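Local coordinates for MucR Phosphodiesterase (Pseudomonas aeruginosa, PDB 5M1T), which belongs to the EAL-domain phosphodiesterase family, whose fold is a modified TIM barrel, and holds two magnesium ions and C2E in its pocket, at residues N120-L125 / H152-V157; G134-V139 / L173-A178; D165-L170 / L195-R200; G182-D187 / A203-I208. One frame throughout, in Å; residues are numbered along the deposited sequence.

Contact 1: N120-L125 / H152-V157; sequences NIAVNL and HLILEV. With MG (magnesium ion), chain D; C2E (9,9'-[(2R,3R,3aS,5S,7aR,9R,10R,10aS,12S,14aR)-3,5,10,12-tetrahydroxy-5,12-dioxidooctahydro-2H,7H-difuro[3,2-d:3',2'-j][1,3,7,9,2,8]tetraoxadiphosphacyclododecine-2,9-diyl]bis(2-amino-1,9-dihydro-6H-purin-6-one)), chain C.
Asn124 and Glu156 meet at one magnesium ion (chain D), with Asn124 OD1 2.2 Å and Glu156 OE1 2.1 Å from the metal. The 3.1 Å between Asn124 OD1 and Glu156 OE1 is the spacing of two ligands on a shared cation. Glu65, Asp186, C2E O2P and a water complete the six-fold shell. The glutamate chain is extended beyond CG (chi2 -171°), which carries the carboxylate to the ion. Its OE2 makes a salt bridge with Lys207 and passes over Ala122, with Glu156 OE2 3.3 Å from Ala122 CB, so metal and lysine fix the rotation of the group.

The backbones are hydrogen-bonded in parallel register, Asn124 opposite Glu156. Strands 120-124 and 153-157 have axes 26° apart, and five hydrogen bonds join the two segments, from Ile121 N to His152 O through to Leu125 N to Glu156 O. The straightest, Glu156 N to Val123 O, spans 3.0 Å with an N-H...O angle of 177°.

On the face bearing Ile121, Val123, Leu153 and Leu155 the contacts are apolar. Leu153 CD1 reaches both Ile121 CG2 (4.1 Å) and Val123 CG2 (4.0 Å), while Leu155 CD2 approaches Val123 CB. Helices 93-113 and 135-145 cover this side. Metal ligands near the C-terminal ends of adjacent parallel strands, with an apolar outer face under helices, are the hallmark of a TIM-like barrel site, here that of the EAL domain.

Contact 2: G134-V139 / L173-A178; sequences GLVDSV and LEQLSA
Leu176 is the hub on which the close-packed part of the contact turns, for three side chains of helix 135-139 converge on its two methyls. Val136 CG2 comes to 4.0 Å from Leu176 CD2, and Val139 CG2 approaches that same Leu176 CD2 at 4.3 Å from the next turn. The other branch, Leu176 CD1, meets Leu135 CD2 at 4.2 Å. With CG anti to the carbonyl carbon (chi1 -66°), the leucine can spread both methyls across the gap although its CB does not aim straight at the partner helix. Behind this cluster, Leu176 and Val139 also rest on Leu155 of strand 153-158, which places the tight side toward the sheet. Met179, a loop residue, touches both Val136 and Val139.

The looser side belongs to Gln175, an exposed residue. Its chain is extended beyond CG and lays the amide across the valine, with Gln175 NE2 4.0 Å from Val136 CG1. Here the two side chains cross at about a right angle, and the amide offers Val136 only van der Waals contact. Asp137, farther round the helix and not touching helix 173-178, has long, weak ion pairs with Arg140 and with Arg234 of the second subunit.

The spacing agrees with this division. Segment axes stay 10.4 Å apart at a crossing of -15°, the nearest CA atoms are those of Val136 and Leu176, and only 207 Å² is buried. No hydrogen bond joins the two segments, so their hold on each other is dispersive and hydrophobic, concentrated on the side facing the barrel.

Contact 3: D165-L170 / L195-R200; sequences DADASL and LLYLKR
Ala166 and Tyr197 bring the two backbones closest, with 6.7 Å between Ala166 CA and Tyr197 CA. Helices 166-170 and 195-200 run almost exactly parallel, 3° apart in direction, and their segment axes come no nearer than 10.7 Å. Asp165 occupies the N-cap of the first helix, and its OD1 accepts a weak capping bond from Ala168 N at 3.3 Å.

At such a separation one large side chain does most of the bridging. With CG anti to the carbonyl carbon (chi1 -78°), the Tyr197 ring reaches across to the opposite helix and presents a face to the alanine. Ala166 CB sits over that face, 3.6 Å from the ring centroid and 16° off the normal, which is the geometry of a CH-pi contact. Beyond the ring, Tyr197 OH donates a hydrogen bond of 2.7 Å to Asp167 OD1, arriving from above the carboxylate plane.

Leu170 takes the ring edge, its CD2 4.5 Å from Tyr197 CE1. Its other methyl turns to the end of the second helix, where Leu170 CD1 lies 3.6 Å from Arg200 O. The arginine's charge stays apart: Arg200 NH1 is 5.5 Å from Asp167 OD1, so any attraction would probably be long-range and weak.

None of the touching residues is buried, and helix 220-236 packs against other residues of the second helix. The chemistry is that of a surface contact of mixed character, in which a single tyrosine supplies an aromatic face to an alanine and a hydrogen-bond donor to an aspartate.

Contact 4: G182-D187 / A203-I208; sequences GISIDD and ASELKI. With MG (magnesium ion), chain E; MG (magnesium ion), chain D; C2E (9,9'-[(2R,3R,3aS,5S,7aR,9R,10R,10aS,12S,14aR)-3,5,10,12-tetrahydroxy-5,12-dioxidooctahydro-2H,7H-difuro[3,2-d:3',2'-j][1,3,7,9,2,8]tetraoxadiphosphacyclododecine-2,9-diyl]bis(2-amino-1,9-dihydro-6H-purin-6-one)), chain C.
Ser184 and Glu205 share the shortest polar link between the segments: Ser184 OG donates to Glu205 OE2 over 2.6 Å, using the anti lone pair of the carboxylate. The hydroxyl stands anti to the backbone N (chi1 178°), which directs it at the glutamate; Glu205 OE1 is salt-bridged to Lys53. Beside it, Lys207 CG packs 3.2 Å from Ser184 OG, and Lys207 NZ goes on to Glu65 and Gln263, besides Glu156.

Asp186 bridges two metals: Asp186 OD1 is 2.2 Å from the magnesium ion of chain E, and Asp186 OD2 is 2.2 Å from that of chain D. Asp187 OD1 joins Glu243, C2E O1P and a water on the chain E ion. Asp187 N also donates to Asp186 OD1 from above the carboxylate plane, a bent bond added to the metal bond on that oxygen.

Outward from the site, Ser204 N to Ile183 O (2.8 Å), Ile185 N to Glu205 O, and Lys207 N to Ile185 O join the parallel backbones. On the face away from Ser184, Ile185 and Leu206 lie side by side, with Ile185 CB 3.8 Å from Leu206 CD2, and Ile185 CG1 is 3.9 Å from Ala203 CB.

Helix 195-200 connects the two strands as a beta-alpha-beta unit. In the sheet, strand 153-158 pairs with the other edge of 182-188, strand 239-243 flanks 205-208, and helix 220-236 covers Ile208.

Contacts 1 and 4 form adjoining parts of one sheet and share the chain D magnesium ion and C2E; their centres are 9 Å apart. A salt bridge of 2.7 Å from Lys207 NZ to Glu156 OE2 ties them, and Asn124 OD1 and Asp186 OD2, 3.0 Å apart, are adjacent ligands of that ion. Contact 2 backs onto both from the helical layer: Leu155 CD1 touches Val139 CG2 at 3.9 Å, and Leu173 CD2 meets Ile183 CG2 at 3.6 Å. Contact 3 uses the same helix 166-178 as contact 2, lies about 19 Å from contact 1 between centres, and reaches contact 4 through Leu198 CD1 and Leu206 CD2, 4.3 Å apart.

Contact 1: N120-L125 / H152-V157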
# COMPACT_ATOMS: atom_id res chain seq x y z
N ASN A 120 -17.24 -15.14 12.54
CA ASN A 120 -16.08 -14.59 11.89
C ASN A 120 -15.55 -13.38 12.66
O ASN A 120 -16.24 -12.82 13.51
CB ASN A 120 -16.46 -14.18 10.47
CG ASN A 120 -16.84 -15.37 9.63
OD1 ASN A 120 -16.29 -16.49 9.79
ND2 ASN A 120 -17.82 -15.16 8.73
N ILE A 121 -14.32 -12.96 12.36
CA ILE A 121 -13.81 -11.77 12.98
C ILE A 121 -13.37 -10.77 11.92
O ILE A 121 -12.66 -11.10 10.98
CB ILE A 121 -12.68 -12.03 13.99
CG1 ILE A 121 -12.31 -10.71 14.71
CG2 ILE A 121 -11.43 -12.58 13.32
CD1 ILE A 121 -11.80 -10.95 16.11
N ALA A 122 -13.78 -9.53 12.13
CA ALA A 122 -13.48 -8.45 11.20
C ALA A 122 -12.42 -7.51 11.77
O ALA A 122 -12.53 -7.03 12.89
CB ALA A 122 -14.75 -7.68 10.90
N VAL A 123 -11.38 -7.25 10.99
CA VAL A 123 -10.27 -6.38 11.43
C VAL A 123 -10.16 -5.18 10.48
O VAL A 123 -10.21 -5.33 9.26
CB VAL A 123 -8.93 -7.14 11.42
CG1 VAL A 123 -7.75 -6.20 11.66
CG2 VAL A 123 -8.97 -8.25 12.47
N ASN A 124 -10.02 -4.00 11.03
CA ASN A 124 -9.93 -2.81 10.20
C ASN A 124 -8.55 -2.58 9.63
O ASN A 124 -7.55 -2.80 10.32
CB ASN A 124 -10.34 -1.60 11.02
CG ASN A 124 -11.82 -1.60 11.34
OD1 ASN A 124 -12.65 -1.38 10.46
ND2 ASN A 124 -12.17 -1.89 12.57
N LEU A 125 -8.51 -2.10 8.37
CA LEU A 125 -7.25 -1.68 7.74
C LEU A 125 -7.29 -0.20 7.34
O LEU A 125 -8.16 0.24 6.61
CB LEU A 125 -6.95 -2.52 6.50
CG LEU A 125 -6.85 -4.05 6.69
CD1 LEU A 125 -6.63 -4.76 5.38
CD2 LEU A 125 -5.70 -4.38 7.61
N HIS A 152 -12.69 -17.38 8.24
CA HIS A 152 -13.14 -16.83 9.53
C HIS A 152 -12.59 -15.44 9.84
O HIS A 152 -12.86 -14.88 10.91
CB HIS A 152 -12.83 -17.81 10.64
CG HIS A 152 -13.72 -19.01 10.62
ND1 HIS A 152 -15.09 -18.92 10.74
CD2 HIS A 152 -13.44 -20.32 10.48
CE1 HIS A 152 -15.62 -20.13 10.66
NE2 HIS A 152 -14.64 -21.00 10.51
N LEU A 153 -11.86 -14.87 8.89
CA LEU A 153 -11.31 -13.54 9.01
C LEU A 153 -11.94 -12.62 7.96
O LEU A 153 -12.06 -12.99 6.79
CB LEU A 153 -9.81 -13.57 8.80
CG LEU A 153 -9.13 -12.20 8.76
CD1 LEU A 153 -9.15 -11.51 10.12
CD2 LEU A 153 -7.70 -12.37 8.29
N ILE A 154 -12.33 -11.43 8.38
CA ILE A 154 -12.88 -10.43 7.48
C ILE A 154 -11.99 -9.22 7.58
O ILE A 154 -11.59 -8.82 8.70
CB ILE A 154 -14.34 -10.04 7.88
CG1 ILE A 154 -15.31 -11.15 7.48
CG2 ILE A 154 -14.77 -8.71 7.24
CD1 ILE A 154 -16.71 -11.00 8.08
N LEU A 155 -11.61 -8.64 6.44
CA LEU A 155 -10.82 -7.45 6.44
C LEU A 155 -11.68 -6.30 5.91
O LEU A 155 -12.30 -6.41 4.82
CB LEU A 155 -9.57 -7.66 5.63
CG LEU A 155 -8.57 -8.64 6.26
CD1 LEU A 155 -7.49 -8.99 5.26
CD2 LEU A 155 -7.91 -8.11 7.53
N GLU A 156 -11.73 -5.21 6.69
CA GLU A 156 -12.51 -4.02 6.34
C GLU A 156 -11.63 -2.85 5.83
O GLU A 156 -10.76 -2.36 6.54
CB GLU A 156 -13.32 -3.56 7.56
CG GLU A 156 -14.31 -4.60 8.11
CD GLU A 156 -15.26 -4.05 9.17
OE1 GLU A 156 -15.22 -2.82 9.47
OE2 GLU A 156 -16.06 -4.87 9.71
N VAL A 157 -11.87 -2.43 4.60
CA VAL A 157 -11.20 -1.29 4.00
C VAL A 157 -12.29 -0.28 3.67
O VAL A 157 -13.41 -0.65 3.25
CB VAL A 157 -10.45 -1.71 2.71
CG1 VAL A 157 -9.64 -0.56 2.16
CG2 VAL A 157 -9.49 -2.85 3.00
MG MG D . -14.86 -1.07 10.60
P1 C2E C . -15.31 1.81 12.33
O2P C2E C . -14.57 0.78 11.52
O1P C2E C . -16.48 2.48 11.63
O5' C2E C . -15.82 1.07 13.66
C5' C2E C . -17.12 1.30 14.16
C4' C2E C . -17.12 2.42 15.18
O4' C2E C . -18.49 2.72 15.50
C3' C2E C . -16.46 2.02 16.48
O3' C2E C . -15.86 3.17 17.06
C2' C2E C . -17.60 1.57 17.36
O2' C2E C . -17.33 1.69 18.76
C1' C2E C . -18.67 2.56 16.91
N9 C2E C . -20.04 2.12 17.16
C8 C2E C . -20.54 0.89 16.98
N7 C2E C . -21.85 0.88 17.32
C5 C2E C . -22.19 2.12 17.70
C6 C2E C . -23.41 2.78 18.17
O6 C2E C . -24.48 2.13 18.27
N1 C2E C . -23.33 4.08 18.47
C2 C2E C . -22.17 4.78 18.36
N2 C2E C . -22.15 6.10 18.69
N3 C2E C . -21.02 4.24 17.93
C4 C2E C . -20.99 2.93 17.60
P11 C2E C . -14.36 3.12 17.64
O21 C2E C . -14.18 1.81 18.39
O11 C2E C . -14.15 4.28 18.56
O5A C2E C . -13.37 3.15 16.38
C5A C2E C . -13.42 4.28 15.50
C4A C2E C . -12.66 3.96 14.23
O4A C2E C . -11.31 3.62 14.52
C3A C2E C . -13.18 2.75 13.52
O3A C2E C . -14.34 3.02 12.75
C2A C2E C . -12.01 2.33 12.67
O2A C2E C . -11.90 3.12 11.50
C1A C2E C . -10.84 2.67 13.56
N91 C2E C . -10.32 1.44 14.23
C81 C2E C . -10.75 0.84 15.36
N71 C2E C . -9.98 -0.25 15.65
C51 C2E C . -9.05 -0.34 14.68
C61 C2E C . -7.93 -1.24 14.35
O61 C2E C . -7.68 -2.22 15.08
N11 C2E C . -7.21 -0.97 13.25
C21 C2E C . -7.49 0.09 12.45
N21 C2E C . -6.73 0.31 11.36
N31 C2E C . -8.50 0.95 12.68
C41 C2E C . -9.29 0.77 13.76
O HOH W 1 -11.58 -0.06 7.86
O HOH W 2 -16.92 -0.90 11.23

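Contact 2: G134-V139 / L173-A178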
# COMPACT_ATOMS: atom_id res chain seq x y z
N GLY A 134 3.77 -5.47 2.48
CA GLY A 134 3.72 -6.72 3.18
C GLY A 134 2.35 -7.17 3.66
O GLY A 134 2.25 -8.23 4.29
N LEU A 135 1.30 -6.41 3.37
CA LEU A 135 -0.03 -6.74 3.90
C LEU A 135 -0.42 -8.18 3.73
O LEU A 135 -0.80 -8.81 4.70
CB LEU A 135 -1.12 -5.87 3.27
CG LEU A 135 -2.55 -6.25 3.69
CD1 LEU A 135 -2.80 -5.89 5.16
CD2 LEU A 135 -3.55 -5.54 2.82
N VAL A 136 -0.34 -8.69 2.51
CA VAL A 136 -0.80 -10.06 2.19
C VAL A 136 0.04 -11.15 2.84
O VAL A 136 -0.51 -12.17 3.27
CB VAL A 136 -0.81 -10.33 0.67
CG1 VAL A 136 -1.12 -11.79 0.39
CG2 VAL A 136 -1.86 -9.46 0.02
N ASP A 137 1.35 -10.96 2.90
CA ASP A 137 2.22 -11.90 3.56
C ASP A 137 1.88 -11.94 5.04
O ASP A 137 1.84 -13.01 5.64
CB ASP A 137 3.71 -11.56 3.35
CG ASP A 137 4.15 -11.78 1.93
OD1 ASP A 137 3.34 -12.26 1.11
OD2 ASP A 137 5.32 -11.45 1.60
N SER A 138 1.61 -10.78 5.61
CA SER A 138 1.29 -10.64 7.05
C SER A 138 -0.05 -11.31 7.40
O SER A 138 -0.22 -11.88 8.48
CB SER A 138 1.26 -9.15 7.40
OG SER A 138 0.75 -8.90 8.69
N VAL A 139 -1.01 -11.24 6.48
CA VAL A 139 -2.29 -11.89 6.72
C VAL A 139 -2.09 -13.38 6.67
O VAL A 139 -2.45 -14.09 7.58
CB VAL A 139 -3.37 -11.43 5.72
CG1 VAL A 139 -4.56 -12.36 5.70
CG2 VAL A 139 -3.79 -10.00 6.08
N LEU A 173 -6.95 -6.92 -3.20
CA LEU A 173 -8.11 -7.63 -2.70
C LEU A 173 -8.31 -9.01 -3.37
O LEU A 173 -8.71 -9.96 -2.72
CB LEU A 173 -9.37 -6.76 -2.81
CG LEU A 173 -9.39 -5.52 -1.93
CD1 LEU A 173 -10.60 -4.66 -2.22
CD2 LEU A 173 -9.37 -5.85 -0.45
N GLU A 174 -8.02 -9.11 -4.67
CA GLU A 174 -8.08 -10.40 -5.35
C GLU A 174 -7.16 -11.44 -4.68
O GLU A 174 -7.58 -12.57 -4.45
CB GLU A 174 -7.74 -10.28 -6.85
CG GLU A 174 -8.83 -9.70 -7.75
CD GLU A 174 -10.17 -10.45 -7.72
OE1 GLU A 174 -10.26 -11.52 -7.05
OE2 GLU A 174 -11.16 -9.97 -8.34
N GLN A 175 -5.93 -11.05 -4.35
CA GLN A 175 -5.05 -11.96 -3.63
C GLN A 175 -5.68 -12.42 -2.32
O GLN A 175 -5.78 -13.62 -2.07
CB GLN A 175 -3.71 -11.30 -3.30
CG GLN A 175 -2.77 -11.13 -4.47
CD GLN A 175 -1.53 -10.37 -4.06
OE1 GLN A 175 -1.48 -9.15 -4.17
NE2 GLN A 175 -0.56 -11.08 -3.53
N LEU A 176 -6.11 -11.47 -1.49
CA LEU A 176 -6.73 -11.77 -0.21
C LEU A 176 -7.96 -12.68 -0.36
O LEU A 176 -8.14 -13.62 0.42
CB LEU A 176 -7.13 -10.48 0.49
CG LEU A 176 -5.98 -9.58 0.93
CD1 LEU A 176 -6.50 -8.23 1.39
CD2 LEU A 176 -5.19 -10.22 2.06
N SER A 177 -8.77 -12.44 -1.38
CA SER A 177 -9.99 -13.22 -1.61
C SER A 177 -9.69 -14.64 -2.10
O SER A 177 -10.39 -15.58 -1.77
CB SER A 177 -10.86 -12.48 -2.64
OG SER A 177 -11.99 -13.24 -2.90
N ALA A 178 -8.64 -14.79 -2.90
CA ALA A 178 -8.20 -16.10 -3.37
C ALA A 178 -7.67 -16.96 -2.21
O ALA A 178 -7.77 -18.17 -2.24
CB ALA A 178 -7.12 -15.95 -4.45

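Contact 3: D165-L170 / L195-R200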
# COMPACT_ATOMS: atom_id res chain seq x y z
N ASP A 165 -7.26 4.24 -5.44
CA ASP A 165 -6.64 3.67 -6.66
C ASP A 165 -7.24 2.28 -6.91
O ASP A 165 -6.68 1.27 -6.48
CB ASP A 165 -5.12 3.62 -6.52
CG ASP A 165 -4.43 3.13 -7.79
OD1 ASP A 165 -5.10 2.54 -8.67
OD2 ASP A 165 -3.19 3.31 -7.87
N ALA A 166 -8.38 2.25 -7.58
CA ALA A 166 -9.18 1.03 -7.69
C ALA A 166 -8.47 -0.13 -8.40
O ALA A 166 -8.68 -1.29 -8.05
CB ALA A 166 -10.50 1.32 -8.38
N ASP A 167 -7.64 0.18 -9.39
CA ASP A 167 -6.85 -0.86 -10.04
C ASP A 167 -5.87 -1.52 -9.09
O ASP A 167 -5.69 -2.72 -9.15
CB ASP A 167 -6.12 -0.32 -11.26
CG ASP A 167 -7.06 -0.10 -12.45
OD1 ASP A 167 -8.07 -0.82 -12.62
OD2 ASP A 167 -6.76 0.80 -13.22
N ALA A 168 -5.28 -0.74 -8.20
CA ALA A 168 -4.35 -1.29 -7.20
C ALA A 168 -5.11 -2.02 -6.11
O ALA A 168 -4.67 -3.07 -5.65
CB ALA A 168 -3.48 -0.17 -6.60
N SER A 169 -6.26 -1.47 -5.71
CA SER A 169 -7.10 -2.15 -4.71
C SER A 169 -7.46 -3.54 -5.20
O SER A 169 -7.56 -4.50 -4.42
CB SER A 169 -8.39 -1.38 -4.42
OG SER A 169 -8.13 -0.10 -3.90
N LEU A 170 -7.66 -3.64 -6.52
CA LEU A 170 -8.14 -4.89 -7.12
C LEU A 170 -7.08 -5.97 -7.02
O LEU A 170 -7.37 -7.10 -6.66
CB LEU A 170 -8.53 -4.64 -8.59
CG LEU A 170 -9.54 -5.59 -9.25
CD1 LEU A 170 -10.82 -5.76 -8.44
CD2 LEU A 170 -9.91 -5.08 -10.64
N LEU A 195 -19.40 2.40 -9.75
CA LEU A 195 -20.22 1.18 -9.81
C LEU A 195 -19.53 0.07 -10.56
O LEU A 195 -19.68 -1.11 -10.23
CB LEU A 195 -21.59 1.42 -10.43
CG LEU A 195 -22.60 2.16 -9.55
CD1 LEU A 195 -23.93 2.21 -10.26
CD2 LEU A 195 -22.81 1.50 -8.21
N LEU A 196 -18.75 0.45 -11.56
CA LEU A 196 -17.95 -0.53 -12.29
C LEU A 196 -16.98 -1.28 -11.38
O LEU A 196 -16.99 -2.50 -11.31
CB LEU A 196 -17.19 0.13 -13.43
CG LEU A 196 -16.37 -0.84 -14.26
CD1 LEU A 196 -17.25 -1.98 -14.78
CD2 LEU A 196 -15.69 -0.07 -15.41
N TYR A 197 -16.15 -0.55 -10.65
CA TYR A 197 -15.18 -1.20 -9.76
C TYR A 197 -15.87 -1.77 -8.53
O TYR A 197 -15.38 -2.73 -7.94
CB TYR A 197 -14.06 -0.26 -9.34
CG TYR A 197 -13.04 -0.08 -10.40
CD1 TYR A 197 -12.03 -1.02 -10.59
CD2 TYR A 197 -13.06 1.05 -11.20
CE1 TYR A 197 -11.06 -0.84 -11.60
CE2 TYR A 197 -12.12 1.26 -12.20
CZ TYR A 197 -11.12 0.32 -12.40
OH TYR A 197 -10.20 0.57 -13.41
N LEU A 198 -16.99 -1.19 -8.14
CA LEU A 198 -17.72 -1.76 -7.02
C LEU A 198 -18.16 -3.20 -7.34
O LEU A 198 -18.15 -4.06 -6.46
CB LEU A 198 -18.90 -0.87 -6.65
CG LEU A 198 -19.51 -1.05 -5.27
CD1 LEU A 198 -18.44 -1.14 -4.18
CD2 LEU A 198 -20.47 0.10 -5.00
N LYS A 199 -18.49 -3.47 -8.59
CA LYS A 199 -18.87 -4.82 -9.01
C LYS A 199 -17.62 -5.72 -9.19
O LYS A 199 -17.62 -6.90 -8.82
CB LYS A 199 -19.71 -4.72 -10.30
CG LYS A 199 -20.16 -6.03 -10.94
CD LYS A 199 -20.97 -6.88 -9.98
CE LYS A 199 -21.03 -8.33 -10.45
NZ LYS A 199 -21.53 -9.20 -9.35
N ARG A 200 -16.54 -5.15 -9.71
CA ARG A 200 -15.33 -5.93 -9.94
C ARG A 200 -14.60 -6.36 -8.69
O ARG A 200 -14.00 -7.40 -8.70
CB ARG A 200 -14.33 -5.15 -10.82
CG ARG A 200 -14.71 -5.21 -12.28
CD ARG A 200 -13.52 -5.04 -13.21
NE ARG A 200 -14.02 -4.70 -14.55
CZ ARG A 200 -13.39 -3.92 -15.43
NH1 ARG A 200 -12.21 -3.36 -15.14
NH2 ARG A 200 -13.98 -3.70 -16.61

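Contact 4: G182-D187 / A203-I208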
# COMPACT_ATOMS: atom_id res chain seq x y z
N GLY A 182 -12.50 -12.96 3.86
CA GLY A 182 -13.66 -12.14 3.51
C GLY A 182 -13.25 -10.67 3.39
O GLY A 182 -12.41 -10.21 4.17
N ILE A 183 -13.84 -9.95 2.44
CA ILE A 183 -13.53 -8.53 2.23
C ILE A 183 -14.79 -7.66 2.41
O ILE A 183 -15.78 -7.85 1.72
CB ILE A 183 -12.98 -8.26 0.82
CG1 ILE A 183 -11.75 -9.11 0.53
CG2 ILE A 183 -12.73 -6.77 0.61
CD1 ILE A 183 -10.58 -8.75 1.40
N SER A 184 -14.71 -6.71 3.34
CA SER A 184 -15.80 -5.79 3.62
C SER A 184 -15.41 -4.36 3.25
O SER A 184 -14.27 -3.92 3.52
CB SER A 184 -16.17 -5.89 5.11
OG SER A 184 -17.21 -4.99 5.44
N ILE A 185 -16.32 -3.64 2.60
CA ILE A 185 -16.12 -2.20 2.33
C ILE A 185 -16.81 -1.38 3.42
O ILE A 185 -18.04 -1.32 3.50
CB ILE A 185 -16.67 -1.78 0.97
CG1 ILE A 185 -16.15 -2.67 -0.15
CG2 ILE A 185 -16.33 -0.32 0.67
CD1 ILE A 185 -14.65 -2.70 -0.34
N ASP A 186 -16.00 -0.74 4.25
CA ASP A 186 -16.45 -0.09 5.46
C ASP A 186 -16.88 1.39 5.21
O ASP A 186 -16.57 1.97 4.16
CB ASP A 186 -15.26 -0.10 6.44
CG ASP A 186 -15.67 0.04 7.89
OD1 ASP A 186 -16.90 0.21 8.20
OD2 ASP A 186 -14.72 -0.02 8.71
N ASP A 187 -17.54 1.99 6.18
CA ASP A 187 -17.94 3.41 6.10
C ASP A 187 -18.60 3.77 4.76
O ASP A 187 -18.37 4.85 4.20
CB ASP A 187 -16.75 4.34 6.36
CG ASP A 187 -16.15 4.17 7.76
OD1 ASP A 187 -16.74 3.47 8.64
OD2 ASP A 187 -15.07 4.76 7.96
N ALA A 203 -15.49 -8.01 -2.96
CA ALA A 203 -16.03 -7.72 -1.68
C ALA A 203 -17.17 -8.68 -1.44
O ALA A 203 -17.71 -9.22 -2.37
CB ALA A 203 -16.53 -6.29 -1.62
N SER A 204 -17.49 -8.88 -0.19
CA SER A 204 -18.56 -9.77 0.22
C SER A 204 -19.62 -9.00 0.93
O SER A 204 -20.74 -9.44 0.99
CB SER A 204 -18.01 -10.81 1.20
OG SER A 204 -17.46 -11.86 0.46
N GLU A 205 -19.26 -7.85 1.49
CA GLU A 205 -20.23 -7.02 2.23
C GLU A 205 -19.92 -5.52 2.15
O GLU A 205 -18.77 -5.12 2.02
CB GLU A 205 -20.35 -7.49 3.69
CG GLU A 205 -19.14 -7.22 4.52
CD GLU A 205 -19.28 -7.51 6.02
OE1 GLU A 205 -19.95 -8.52 6.43
OE2 GLU A 205 -18.67 -6.72 6.80
N LEU A 206 -20.99 -4.72 2.21
CA LEU A 206 -20.86 -3.32 2.46
C LEU A 206 -21.37 -3.02 3.86
O LEU A 206 -22.37 -3.61 4.29
CB LEU A 206 -21.64 -2.50 1.46
CG LEU A 206 -21.50 -2.81 -0.02
CD1 LEU A 206 -22.44 -1.89 -0.75
CD2 LEU A 206 -20.06 -2.63 -0.52
N LYS A 207 -20.70 -2.08 4.53
CA LYS A 207 -21.12 -1.61 5.86
C LYS A 207 -21.57 -0.16 5.78
O LYS A 207 -20.76 0.76 5.62
CB LYS A 207 -20.00 -1.73 6.89
CG LYS A 207 -19.35 -3.09 6.90
CD LYS A 207 -18.46 -3.29 8.11
CE LYS A 207 -19.23 -3.85 9.29
NZ LYS A 207 -18.40 -3.73 10.56
N ILE A 208 -22.87 0.06 5.96
CA ILE A 208 -23.40 1.40 5.91
C ILE A 208 -22.82 2.25 7.05
O ILE A 208 -22.85 1.81 8.21
CB ILE A 208 -24.93 1.44 6.04
CG1 ILE A 208 -25.59 0.58 4.96
CG2 ILE A 208 -25.38 2.87 5.94
CD1 ILE A 208 -27.01 0.20 5.30
MG MG E . -17.71 1.63 9.73
MG MG D . -14.86 -1.07 10.60
P1 C2E C . -15.31 1.81 12.33
O2P C2E C . -14.57 0.78 11.52
O1P C2E C . -16.48 2.48 11.63
O5' C2E C . -15.82 1.07 13.66
C5' C2E C . -17.12 1.30 14.16
C4' C2E C . -17.12 2.42 15.18
O4' C2E C . -18.49 2.72 15.50
C3' C2E C . -16.46 2.02 16.48
O3' C2E C . -15.86 3.17 17.06
C2' C2E C . -17.60 1.57 17.36
O2' C2E C . -17.33 1.69 18.76
C1' C2E C . -18.67 2.56 16.91
N9 C2E C . -20.04 2.12 17.16
C8 C2E C . -20.54 0.89 16.98
N7 C2E C . -21.85 0.88 17.32
C5 C2E C . -22.19 2.12 17.70
C6 C2E C . -23.41 2.78 18.17
O6 C2E C . -24.48 2.13 18.27
N1 C2E C . -23.33 4.08 18.47
C2 C2E C . -22.17 4.78 18.36
N2 C2E C . -22.15 6.10 18.69
N3 C2E C . -21.02 4.24 17.93
C4 C2E C . -20.99 2.93 17.60
P11 C2E C . -14.36 3.12 17.64
O21 C2E C . -14.18 1.81 18.39
O11 C2E C . -14.15 4.28 18.56
O5A C2E C . -13.37 3.15 16.38
C5A C2E C . -13.42 4.28 15.50
C4A C2E C . -12.66 3.96 14.23
O4A C2E C . -11.31 3.62 14.52
C3A C2E C . -13.18 2.75 13.52
O3A C2E C . -14.34 3.02 12.75
C2A C2E C . -12.01 2.33 12.67
O2A C2E C . -11.90 3.12 11.50
C1A C2E C . -10.84 2.67 13.56
N91 C2E C . -10.32 1.44 14.23
C81 C2E C . -10.75 0.84 15.36
N71 C2E C . -9.98 -0.25 15.65
C51 C2E C . -9.05 -0.34 14.68
C61 C2E C . -7.93 -1.24 14.35
O61 C2E C . -7.68 -2.22 15.08
N11 C2E C . -7.21 -0.97 13.25
C21 C2E C . -7.49 0.09 12.45
N21 C2E C . -6.73 0.31 11.36
N31 C2E C . -8.50 0.95 12.68
C41 C2E C . -9.29 0.77 13.76
O HOH W 3 -14.71 -11.31 0.13
O HOH W 2 -16.92 -0.90 11.23
O HOH W 4 -18.26 3.75 10.03